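Local coordinates for protein cGAS/DncV-like nucleotidyltransferase in E. coli homolog (Elizabethkingia meningoseptica ATCC 13253 = NBRC 12535, PDB 6E0O) that synthesises cyclic dinucleotide second messengers, probably with magnesium as cofactor, for a CBASS antiphage defence system, at residues R13-C23 with Y50-S60; V137-R145 with E155-E166. All coordinates share one frame; numbering follows the deposited sequence.

Contact 1: residues R13-C23 with Y50-S60; sequences RPVSTTEDLKC and YRNNTNVRQNS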
loop_
_atom_site.group_PDB
_atom_site.type_symbol
_atom_site.label_atom_id
_atom_site.label_comp_id
_atom_site.label_asym_id
_atom_site.label_seq_id
_atom_site.Cartn_x
_atom_site.Cartn_y
_atom_site.Cartn_z
ATOM N N ARG A 13 -5.715 -14.908 -4.002
ATOM C CA ARG A 13 -6.939 -14.456 -3.358
ATOM C C ARG A 13 -6.644 -13.497 -2.207
ATOM O O ARG A 13 -5.654 -13.664 -1.493
ATOM C CB ARG A 13 -7.711 -15.662 -2.822
ATOM C CG ARG A 13 -8.157 -16.640 -3.906
ATOM C CD ARG A 13 -9.251 -15.998 -4.744
ATOM N NE ARG A 13 -9.765 -16.837 -5.825
ATOM C CZ ARG A 13 -9.411 -16.723 -7.103
ATOM N NH1 ARG A 13 -8.507 -15.819 -7.484
ATOM N NH2 ARG A 13 -9.963 -17.522 -8.007
ATOM N N PRO A 14 -7.510 -12.505 -1.982
ATOM C CA PRO A 14 -7.366 -11.675 -0.780
ATOM C C PRO A 14 -7.575 -12.534 0.454
ATOM O O PRO A 14 -8.426 -13.426 0.476
ATOM C CB PRO A 14 -8.485 -10.632 -0.907
ATOM C CG PRO A 14 -9.050 -10.777 -2.250
ATOM C CD PRO A 14 -8.699 -12.148 -2.773
ATOM N N VAL A 15 -6.794 -12.259 1.492
ATOM C CA VAL A 15 -6.926 -13.019 2.732
ATOM C C VAL A 15 -7.684 -12.232 3.797
ATOM O O VAL A 15 -8.677 -12.722 4.342
ATOM C CB VAL A 15 -5.558 -13.541 3.201
ATOM C CG1 VAL A 15 -5.688 -14.249 4.526
ATOM C CG2 VAL A 15 -4.975 -14.486 2.154
ATOM N N SER A 16 -7.229 -11.024 4.104
ATOM C CA SER A 16 -7.951 -10.097 4.969
ATOM C C SER A 16 -8.638 -9.052 4.101
ATOM O O SER A 16 -8.070 -8.600 3.104
ATOM C CB SER A 16 -6.973 -9.371 5.892
ATOM O OG SER A 16 -6.333 -10.244 6.803
ATOM N N THR A 17 -9.848 -8.651 4.488
ATOM C CA THR A 17 -10.541 -7.604 3.749
ATOM C C THR A 17 -11.349 -6.731 4.705
ATOM O O THR A 17 -11.542 -7.056 5.879
ATOM C CB THR A 17 -11.502 -8.159 2.683
ATOM O OG1 THR A 17 -12.617 -8.778 3.343
ATOM C CG2 THR A 17 -10.815 -9.152 1.760
ATOM N N THR A 18 -11.861 -5.626 4.171
ATOM C CA THR A 18 -12.677 -4.711 4.962
ATOM C C THR A 18 -13.992 -5.330 5.420
ATOM O O THR A 18 -14.644 -4.759 6.301
ATOM C CB THR A 18 -12.945 -3.449 4.143
ATOM O OG1 THR A 18 -13.660 -3.804 2.953
ATOM C CG2 THR A 18 -11.630 -2.767 3.769
ATOM N N GLU A 19 -14.389 -6.473 4.858
ATOM C CA GLU A 19 -15.580 -7.161 5.342
ATOM C C GLU A 19 -15.337 -7.851 6.676
ATOM O O GLU A 19 -16.299 -8.224 7.355
ATOM C CB GLU A 19 -16.039 -8.214 4.329
ATOM C CG GLU A 19 -16.543 -7.639 3.024
ATOM C CD GLU A 19 -17.616 -6.594 3.241
ATOM O OE1 GLU A 19 -18.811 -6.956 3.273
ATOM O OE2 GLU A 19 -17.252 -5.407 3.402
ATOM N N ASP A 20 -14.079 -8.038 7.061
ATOM C CA ASP A 20 -13.782 -8.810 8.254
ATOM C C ASP A 20 -14.280 -8.086 9.496
ATOM O O ASP A 20 -14.071 -6.879 9.662
ATOM C CB ASP A 20 -12.280 -9.030 8.377
ATOM C CG ASP A 20 -11.728 -9.912 7.283
ATOM O OD1 ASP A 20 -12.521 -10.624 6.634
ATOM O OD2 ASP A 20 -10.498 -9.892 7.081
ATOM N N LEU A 21 -14.912 -8.845 10.391
ATOM C CA LEU A 21 -15.437 -8.266 11.623
ATOM C C LEU A 21 -14.354 -7.542 12.412
ATOM O O LEU A 21 -14.590 -6.448 12.938
ATOM C CB LEU A 21 -16.055 -9.374 12.471
ATOM C CG LEU A 21 -16.480 -9.014 13.891
ATOM C CD1 LEU A 21 -17.543 -7.934 13.867
ATOM C CD2 LEU A 21 -16.989 -10.253 14.632
ATOM N N LYS A 22 -13.163 -8.139 12.517
ATOM C CA LYS A 22 -12.106 -7.525 13.316
ATOM C C LYS A 22 -11.575 -6.256 12.662
ATOM O O LYS A 22 -11.071 -5.373 13.361
ATOM C CB LYS A 22 -10.983 -8.532 13.580
ATOM C CG LYS A 22 -11.362 -9.642 14.566
ATOM C CD LYS A 22 -10.250 -10.670 14.750
ATOM C CE LYS A 22 -9.069 -10.136 15.543
ATOM N NZ LYS A 22 -7.997 -11.177 15.713
ATOM N N CYS A 23 -11.678 -6.143 11.333
ATOM C CA CYS A 23 -11.314 -4.901 10.663
ATOM C C CYS A 23 -12.361 -3.823 10.936
ATOM O O CYS A 23 -12.023 -2.700 11.319
ATOM C CB CYS A 23 -11.165 -5.133 9.160
ATOM S SG CYS A 23 -10.706 -3.646 8.241
ATOM N N TYR A 50 -5.841 -2.784 2.735
ATOM C CA TYR A 50 -7.286 -2.929 2.873
ATOM C C TYR A 50 -8.018 -2.050 1.867
ATOM O O TYR A 50 -9.063 -2.445 1.344
ATOM C CB TYR A 50 -7.730 -2.617 4.297
ATOM C CG TYR A 50 -7.543 -3.757 5.273
ATOM C CD1 TYR A 50 -6.364 -3.897 5.987
ATOM C CD2 TYR A 50 -8.551 -4.680 5.493
ATOM C CE1 TYR A 50 -6.196 -4.924 6.899
ATOM C CE2 TYR A 50 -8.398 -5.704 6.407
ATOM C CZ TYR A 50 -7.217 -5.831 7.098
ATOM O OH TYR A 50 -7.078 -6.858 8.000
ATOM N N ARG A 51 -7.488 -0.857 1.590
ATOM C CA ARG A 51 -8.111 0.021 0.606
ATOM C C ARG A 51 -8.002 -0.565 -0.799
ATOM O O ARG A 51 -8.971 -0.561 -1.569
ATOM C CB ARG A 51 -7.451 1.399 0.645
ATOM C CG ARG A 51 -8.011 2.380 -0.375
ATOM C CD ARG A 51 -9.396 2.843 -0.007
ATOM N NE ARG A 51 -10.007 3.659 -1.055
ATOM C CZ ARG A 51 -9.799 4.963 -1.219
ATOM N NH1 ARG A 51 -8.974 5.626 -0.417
ATOM N NH2 ARG A 51 -10.402 5.607 -2.203
ATOM N N ASN A 52 -6.826 -1.054 -1.154
ATOM C CA ASN A 52 -6.563 -1.540 -2.500
ATOM C C ASN A 52 -6.865 -3.021 -2.664
ATOM O O ASN A 52 -6.728 -3.547 -3.777
ATOM C CB ASN A 52 -5.110 -1.248 -2.860
ATOM C CG ASN A 52 -4.764 0.215 -2.690
ATOM O OD1 ASN A 52 -5.508 1.085 -3.127
ATOM N ND2 ASN A 52 -3.637 0.490 -2.050
ATOM N N ASN A 53 -7.282 -3.686 -1.592
ATOM C CA ASN A 53 -7.649 -5.100 -1.599
ATOM C C ASN A 53 -6.489 -6.003 -2.018
ATOM O O ASN A 53 -6.643 -6.898 -2.849
ATOM C CB ASN A 53 -8.891 -5.370 -2.444
ATOM C CG ASN A 53 -9.583 -6.655 -2.047
ATOM O OD1 ASN A 53 -9.536 -7.067 -0.882
ATOM N ND2 ASN A 53 -10.229 -7.300 -3.006
ATOM N N THR A 54 -5.331 -5.792 -1.401
ATOM C CA THR A 54 -4.137 -6.570 -1.707
ATOM C C THR A 54 -3.581 -7.312 -0.491
ATOM O O THR A 54 -2.403 -7.665 -0.487
ATOM C CB THR A 54 -3.071 -5.657 -2.309
ATOM O OG1 THR A 54 -2.788 -4.609 -1.377
ATOM C CG2 THR A 54 -3.539 -5.062 -3.626
ATOM N N ASN A 55 -4.404 -7.604 0.512
ATOM C CA ASN A 55 -3.924 -8.317 1.692
ATOM C C ASN A 55 -3.739 -9.800 1.402
ATOM O O ASN A 55 -4.603 -10.434 0.797
ATOM C CB ASN A 55 -4.963 -8.237 2.806
ATOM C CG ASN A 55 -4.871 -6.987 3.608
ATOM O OD1 ASN A 55 -3.796 -6.599 4.062
ATOM N ND2 ASN A 55 -6.006 -6.332 3.790
ATOM N N VAL A 56 -2.634 -10.366 1.887
ATOM C CA VAL A 56 -2.374 -11.789 1.680
ATOM C C VAL A 56 -2.039 -12.494 2.988
ATOM O O VAL A 56 -1.592 -13.646 2.989
ATOM C CB VAL A 56 -1.269 -12.021 0.633
ATOM C CG1 VAL A 56 -1.645 -11.368 -0.682
ATOM C CG2 VAL A 56 0.070 -11.481 1.127
ATOM N N ARG A 57 -2.269 -11.826 4.108
ATOM C CA ARG A 57 -1.993 -12.412 5.409
ATOM C C ARG A 57 -3.221 -12.295 6.291
ATOM O O ARG A 57 -3.977 -11.323 6.212
ATOM C CB ARG A 57 -0.782 -11.751 6.071
ATOM C CG ARG A 57 0.504 -12.034 5.308
ATOM C CD ARG A 57 1.738 -11.728 6.124
ATOM N NE ARG A 57 2.615 -12.894 6.238
ATOM C CZ ARG A 57 3.875 -12.848 6.658
ATOM N NH1 ARG A 57 4.417 -11.688 6.995
ATOM N NH2 ARG A 57 4.593 -13.961 6.732
ATOM N N GLN A 58 -3.423 -13.308 7.124
ATOM C CA GLN A 58 -4.545 -13.285 8.048
ATOM C C GLN A 58 -4.343 -12.183 9.078
ATOM O O GLN A 58 -3.219 -11.910 9.511
ATOM C CB GLN A 58 -4.663 -14.625 8.772
ATOM C CG GLN A 58 -5.084 -15.785 7.894
ATOM C CD GLN A 58 -5.551 -16.978 8.710
ATOM O OE1 GLN A 58 -5.039 -17.240 9.800
ATOM N NE2 GLN A 58 -6.538 -17.698 8.191
ATOM N N ASN A 59 -5.443 -11.543 9.462
ATOM C CA ASN A 59 -5.433 -10.578 10.558
ATOM C C ASN A 59 -4.478 -9.419 10.284
ATOM O O ASN A 59 -3.799 -8.935 11.189
ATOM C CB ASN A 59 -5.093 -11.268 11.884
ATOM C CG ASN A 59 -5.750 -10.606 13.069
ATOM O OD1 ASN A 59 -6.975 -10.497 13.124
ATOM N ND2 ASN A 59 -4.943 -10.169 14.032
ATOM N N SER A 60 -4.433 -8.961 9.034
ATOM C CA SER A 60 -3.483 -7.926 8.649
ATOM C C SER A 60 -3.814 -6.585 9.304
ATOM O O SER A 60 -4.979 -6.254 9.540
ATOM C CB SER A 60 -3.500 -7.736 7.129
ATOM O OG SER A 60 -3.029 -8.872 6.430
HETATM O O HOH W 1 -7.336 -7.582 0.683
HETATM O O HOH W 2 -10.150 -5.008 1.479
HETATM O O HOH W 3 -9.175 -8.476 9.024
HETATM O O HOH W 4 -5.854 -8.977 16.498
#
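The hydroxyl of S16 plugs into the type II turn R57-S60: OG gives its proton to R57 O at 2.7 Å, in the carbonyl plane, and receives S60 N at 3.2 Å in a nearly straight bond (176°). R57 O is gripped twice, because S60 OG of the same turn also donates to it, from above the carbonyl plane. Chi1 of -65° sets S16 OG opposite its own carbonyl carbon, where it faces the turn. Upstream, V15 N bonds N55 O, and V15 CG1 rests against the backbone from R57 C to Q58 N. The Y50 side chain reaches from T18 past T17 and C23 to S16. Its CB lies beside T18 CG2; CD2 touches C23 SG at 3.6 Å, an oblique sulfur-aromatic contact; CE2 meets T17 O, which lies at the ring edge with T18 N; CZ and OH approach S16 CB. At the tip, OH donates to S60 O at 2.7 Å and accepts a bond from a water that also donates to D20 OD2. N55 ND2 stands 3.1 Å above the Y50 ring plane, over its centre, and donates to S16 O, while N55 OD1 is bonded to S49 OG. A second water links the loops, donating to S16 O and N53 OD1 and accepting from N55 N. On the outer side, K22 crosses N59 at about a right angle, and its NZ donates to N59 OD1 at 2.9 Å from above the carbonyl plane. Y50 directly follows the Gly-Ser pair G48-S49 of this nucleotidyltransferase fold, probably part of the GTP site; loop 13-20 packs on helix 48-52 and on the loop leading to D61 and D63, probable magnesium ligands.

Contact 2: residues V137-R145 with E155-E166; sequences VIPCFVLKR and EGIKFYSDDNKE. With nucleotides of chain B.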
loop_
_atom_site.group_PDB
_atom_site.type_symbol
_atom_site.label_atom_id
_atom_site.label_comp_id
_atom_site.label_asym_id
_atom_site.label_seq_id
_atom_site.Cartn_x
_atom_site.Cartn_y
_atom_site.Cartn_z
ATOM N N VAL A 137 -2.664 4.497 12.499
ATOM C CA VAL A 137 -3.380 5.745 12.277
ATOM C C VAL A 137 -2.385 6.768 11.753
ATOM O O VAL A 137 -1.357 7.030 12.389
ATOM C CB VAL A 137 -4.076 6.225 13.559
ATOM C CG1 VAL A 137 -4.751 7.558 13.325
ATOM C CG2 VAL A 137 -5.055 5.169 14.035
ATOM N N ILE A 138 -2.692 7.349 10.598
ATOM C CA ILE A 138 -1.771 8.237 9.893
ATOM C C ILE A 138 -2.354 9.645 9.906
ATOM O O ILE A 138 -3.125 10.002 8.999
ATOM C CB ILE A 138 -1.522 7.747 8.459
ATOM C CG1 ILE A 138 -1.025 6.297 8.484
ATOM C CG2 ILE A 138 -0.517 8.641 7.773
ATOM C CD1 ILE A 138 -1.354 5.525 7.256
ATOM N N PRO A 139 -2.048 10.469 10.909
ATOM C CA PRO A 139 -2.437 11.884 10.829
ATOM C C PRO A 139 -1.689 12.564 9.691
ATOM O O PRO A 139 -0.524 12.260 9.424
ATOM C CB PRO A 139 -2.037 12.444 12.200
ATOM C CG PRO A 139 -0.934 11.564 12.649
ATOM C CD PRO A 139 -1.257 10.179 12.119
ATOM N N CYS A 140 -2.367 13.493 9.024
ATOM C CA CYS A 140 -1.779 14.157 7.868
ATOM C C CYS A 140 -2.587 15.398 7.532
ATOM O O CYS A 140 -3.637 15.662 8.121
ATOM C CB CYS A 140 -1.714 13.222 6.658
ATOM S SG CYS A 140 -3.337 12.633 6.113
ATOM N N PHE A 141 -2.067 16.163 6.576
ATOM C CA PHE A 141 -2.711 17.339 6.026
ATOM C C PHE A 141 -2.949 17.149 4.528
ATOM O O PHE A 141 -2.387 16.252 3.893
ATOM C CB PHE A 141 -1.814 18.572 6.206
ATOM C CG PHE A 141 -1.596 19.006 7.638
ATOM C CD1 PHE A 141 -2.660 19.253 8.487
ATOM C CD2 PHE A 141 -0.315 19.213 8.113
ATOM C CE1 PHE A 141 -2.443 19.688 9.786
ATOM C CE2 PHE A 141 -0.101 19.645 9.413
ATOM C CZ PHE A 141 -1.164 19.870 10.246
ATOM N N VAL A 142 -3.792 18.020 3.967
ATOM C CA VAL A 142 -3.942 18.106 2.521
ATOM C C VAL A 142 -2.644 18.559 1.878
ATOM O O VAL A 142 -1.946 19.448 2.384
ATOM C CB VAL A 142 -5.074 19.088 2.177
ATOM C CG1 VAL A 142 -5.129 19.371 0.677
ATOM C CG2 VAL A 142 -6.405 18.569 2.665
ATOM N N LEU A 143 -2.329 17.951 0.741
ATOM C CA LEU A 143 -1.181 18.305 -0.076
ATOM C C LEU A 143 -1.639 18.621 -1.490
ATOM O O LEU A 143 -2.443 17.882 -2.063
ATOM C CB LEU A 143 -0.210 17.131 -0.163
ATOM C CG LEU A 143 0.912 17.269 -1.192
ATOM C CD1 LEU A 143 1.929 18.279 -0.702
ATOM C CD2 LEU A 143 1.556 15.928 -1.488
ATOM N N LYS A 144 -1.088 19.683 -2.070
ATOM C CA LYS A 144 -1.274 19.974 -3.485
ATOM C C LYS A 144 0.090 20.112 -4.132
ATOM O O LYS A 144 0.938 20.856 -3.630
ATOM C CB LYS A 144 -2.112 21.231 -3.683
ATOM C CG LYS A 144 -3.498 21.026 -3.117
ATOM C CD LYS A 144 -4.427 22.177 -3.353
ATOM C CE LYS A 144 -5.817 21.772 -2.907
ATOM N NZ LYS A 144 -6.799 22.863 -3.077
ATOM N N ARG A 145 0.303 19.379 -5.227
ATOM C CA ARG A 145 1.577 19.407 -5.930
ATOM C C ARG A 145 1.341 19.302 -7.426
ATOM O O ARG A 145 0.457 18.570 -7.883
ATOM C CB ARG A 145 2.483 18.238 -5.534
ATOM C CG ARG A 145 3.126 18.383 -4.175
ATOM C CD ARG A 145 3.976 19.637 -4.086
ATOM N NE ARG A 145 4.370 19.913 -2.707
ATOM C CZ ARG A 145 5.279 19.213 -2.034
ATOM N NH1 ARG A 145 5.891 18.185 -2.611
ATOM N NH2 ARG A 145 5.575 19.536 -0.783
ATOM N N GLU A 155 -4.042 16.624 -5.895
ATOM C CA GLU A 155 -4.273 16.684 -4.461
ATOM C C GLU A 155 -4.043 15.313 -3.843
ATOM O O GLU A 155 -4.595 14.306 -4.310
ATOM C CB GLU A 155 -5.684 17.167 -4.128
ATOM C CG GLU A 155 -5.879 17.280 -2.635
ATOM C CD GLU A 155 -7.244 17.787 -2.239
ATOM O OE1 GLU A 155 -7.788 18.663 -2.950
ATOM O OE2 GLU A 155 -7.764 17.309 -1.210
ATOM N N GLY A 156 -3.252 15.293 -2.777
ATOM C CA GLY A 156 -3.008 14.107 -1.987
ATOM C C GLY A 156 -2.890 14.471 -0.528
ATOM O O GLY A 156 -3.592 15.367 -0.046
ATOM N N ILE A 157 -1.996 13.788 0.182
ATOM C CA ILE A 157 -1.802 14.007 1.605
ATOM C C ILE A 157 -0.320 14.173 1.872
ATOM O O ILE A 157 0.535 13.682 1.130
ATOM C CB ILE A 157 -2.371 12.869 2.474
ATOM C CG1 ILE A 157 -1.777 11.514 2.079
ATOM C CG2 ILE A 157 -3.890 12.857 2.367
ATOM C CD1 ILE A 157 -2.164 10.399 3.028
ATOM N N LYS A 158 -0.026 14.853 2.974
ATOM C CA LYS A 158 1.345 15.012 3.426
ATOM C C LYS A 158 1.425 14.921 4.942
ATOM O O LYS A 158 0.519 15.350 5.664
ATOM C CB LYS A 158 1.928 16.344 2.964
ATOM C CG LYS A 158 1.329 17.557 3.598
ATOM C CD LYS A 158 2.099 18.798 3.167
ATOM C CE LYS A 158 1.500 20.042 3.773
ATOM N NZ LYS A 158 2.202 21.256 3.272
ATOM N N PHE A 159 2.517 14.342 5.416
ATOM C CA PHE A 159 2.809 14.319 6.833
ATOM C C PHE A 159 4.320 14.268 6.984
ATOM O O PHE A 159 5.060 14.241 5.999
ATOM C CB PHE A 159 2.076 13.184 7.546
ATOM C CG PHE A 159 2.415 11.818 7.047
ATOM C CD1 PHE A 159 1.717 11.255 5.993
ATOM C CD2 PHE A 159 3.401 11.071 7.671
ATOM C CE1 PHE A 159 2.012 9.978 5.552
ATOM C CE2 PHE A 159 3.703 9.797 7.237
ATOM C CZ PHE A 159 3.008 9.245 6.174
ATOM N N TYR A 160 4.778 14.281 8.225
ATOM C CA TYR A 160 6.198 14.260 8.524
ATOM C C TYR A 160 6.502 13.085 9.431
ATOM O O TYR A 160 5.756 12.810 10.369
ATOM C CB TYR A 160 6.625 15.573 9.165
ATOM C CG TYR A 160 6.339 16.732 8.238
ATOM C CD1 TYR A 160 5.083 17.327 8.202
ATOM C CD2 TYR A 160 7.307 17.195 7.363
ATOM C CE1 TYR A 160 4.812 18.372 7.341
ATOM C CE2 TYR A 160 7.049 18.242 6.499
ATOM C CZ TYR A 160 5.800 18.829 6.494
ATOM O OH TYR A 160 5.534 19.869 5.632
ATOM N N SER A 161 7.591 12.387 9.129
ATOM C CA SER A 161 8.033 11.309 9.990
ATOM C C SER A 161 8.794 11.880 11.180
ATOM O O SER A 161 9.272 13.019 11.155
ATOM C CB SER A 161 8.928 10.346 9.217
ATOM O OG SER A 161 10.150 10.968 8.868
ATOM N N ASP A 162 8.917 11.066 12.233
ATOM C CA ASP A 162 9.647 11.500 13.415
ATOM C C ASP A 162 11.124 11.729 13.099
ATOM O O ASP A 162 11.785 12.509 13.788
ATOM C CB ASP A 162 9.465 10.496 14.549
ATOM C CG ASP A 162 8.082 10.567 15.176
ATOM O OD1 ASP A 162 7.233 11.343 14.681
ATOM O OD2 ASP A 162 7.846 9.838 16.160
ATOM N N ASP A 163 11.662 11.075 12.066
ATOM C CA ASP A 163 13.026 11.357 11.618
ATOM C C ASP A 163 13.086 12.438 10.533
ATOM O O ASP A 163 14.076 12.512 9.792
ATOM C CB ASP A 163 13.780 10.077 11.231
ATOM C CG ASP A 163 13.247 9.413 9.986
ATOM O OD1 ASP A 163 12.076 9.618 9.630
ATOM O OD2 ASP A 163 14.019 8.651 9.364
ATOM N N ASN A 164 12.046 13.271 10.437
ATOM C CA ASN A 164 12.028 14.588 9.772
ATOM C C ASN A 164 11.792 14.539 8.270
ATOM O O ASN A 164 11.950 15.575 7.601
ATOM C CB ASN A 164 13.260 15.439 10.106
ATOM C CG ASN A 164 13.273 15.885 11.564
ATOM O OD1 ASN A 164 12.222 16.164 12.155
ATOM N ND2 ASN A 164 14.459 15.934 12.156
ATOM N N LYS A 165 11.370 13.404 7.729
ATOM C CA LYS A 165 11.092 13.314 6.306
ATOM C C LYS A 165 9.695 13.833 6.018
ATOM O O LYS A 165 8.758 13.590 6.782
ATOM C CB LYS A 165 11.195 11.871 5.827
ATOM C CG LYS A 165 12.583 11.296 5.982
ATOM C CD LYS A 165 12.745 9.986 5.252
ATOM C CE LYS A 165 12.258 8.830 6.085
ATOM N NZ LYS A 165 12.716 7.544 5.486
ATOM N N GLU A 166 9.565 14.548 4.908
ATOM C CA GLU A 166 8.259 14.890 4.371
ATOM C C GLU A 166 7.749 13.701 3.569
ATOM O O GLU A 166 8.377 13.289 2.591
ATOM C CB GLU A 166 8.355 16.131 3.489
ATOM C CG GLU A 166 6.993 16.638 3.038
ATOM C CD GLU A 166 7.090 17.823 2.106
ATOM O OE1 GLU A 166 7.734 17.684 1.048
ATOM O OE2 GLU A 166 6.526 18.887 2.436
ATOM P P A B 2 6.256 1.833 6.370
ATOM O OP1 A B 2 6.868 3.152 6.061
ATOM O OP2 A B 2 6.880 0.968 7.409
ATOM O "O5'" A B 2 4.744 2.091 6.803
ATOM C "C5'" A B 2 4.416 2.537 8.118
ATOM C "C4'" A B 2 3.080 3.240 8.150
ATOM O "O4'" A B 2 3.205 4.506 7.451
ATOM C "C3'" A B 2 1.936 2.488 7.475
ATOM O "O3'" A B 2 0.711 2.730 8.165
ATOM C "C2'" A B 2 1.887 3.110 6.086
ATOM O "O2'" A B 2 0.622 3.050 5.455
ATOM C "C1'" A B 2 2.305 4.552 6.362
ATOM N N9 A B 2 3.002 5.166 5.232
ATOM C C8 A B 2 4.290 4.914 4.818
ATOM N N7 A B 2 4.654 5.603 3.767
ATOM C C5 A B 2 3.527 6.352 3.457
ATOM C C6 A B 2 3.256 7.284 2.436
ATOM N N6 A B 2 4.126 7.657 1.495
ATOM N N1 A B 2 2.036 7.841 2.440
ATOM C C2 A B 2 1.142 7.491 3.362
ATOM N N3 A B 2 1.274 6.629 4.370
ATOM C C4 A B 2 2.503 6.091 4.357
#
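F141 and K158 pair as a hydrogen-bonded couple in the antiparallel hairpin of strands 135-147 and 152-160, part of the nucleotidyltransferase sheet. F141 N to K158 O is 2.9 Å and nearly straight (175°); the return bond and the two between L143 and G156 continue the ladder. Packing is tight within the hairpin, where L143 and K158 cross at about a right angle, CB on CB and L143 CD1 on K158 CD, and C140 SG packs on I157 CB. It stays tight toward the nucleotide. I138 CG2 sits over one face of the F159 ring, offset toward the rim, in a CH-pi contact 3.9 Å from the centroid, while adenine C2 of nucleotide A2 of chain B meets the ring at its edge, 3.4 Å from CE1. I138 CD1 reaches the ribose at O3' and O2'.

The exposed end is looser. K144 NZ stays 4.3 Å from E155 OE1, beyond a salt bridge; E155 OE2 is hydrogen-bonded to Y73 OH. L143 CD1 lies over one face of the R145 guanidinium, above its rim; at the guanidinium edge, R145 NH2 reaches E166 OE1 in a weak, 3.4 Å salt bridge, the two planes 51° apart.

In the fold
Contact 1 comes first along the chain and contact 2 follows; they lie on opposite sides of the chain's centre, their centres 25 Å apart and their nearest atoms about 9 Å apart, without touching. Strand 62-68, which follows contact 1, pairs in parallel with strand 135-147 of contact 2. D61, just before strand 62-68, D63 within it and D136 on strand 135-147 are probable magnesium ligands. The bound magnesium is about 6 Å from the N55 side chain of contact 1 and about 7 Å from that of I138 in contact 2, which also touches nucleotide A2 of chain B. This is consistent with both contacts bordering one active site, contact 1 from the loop side and contact 2 from the sheet.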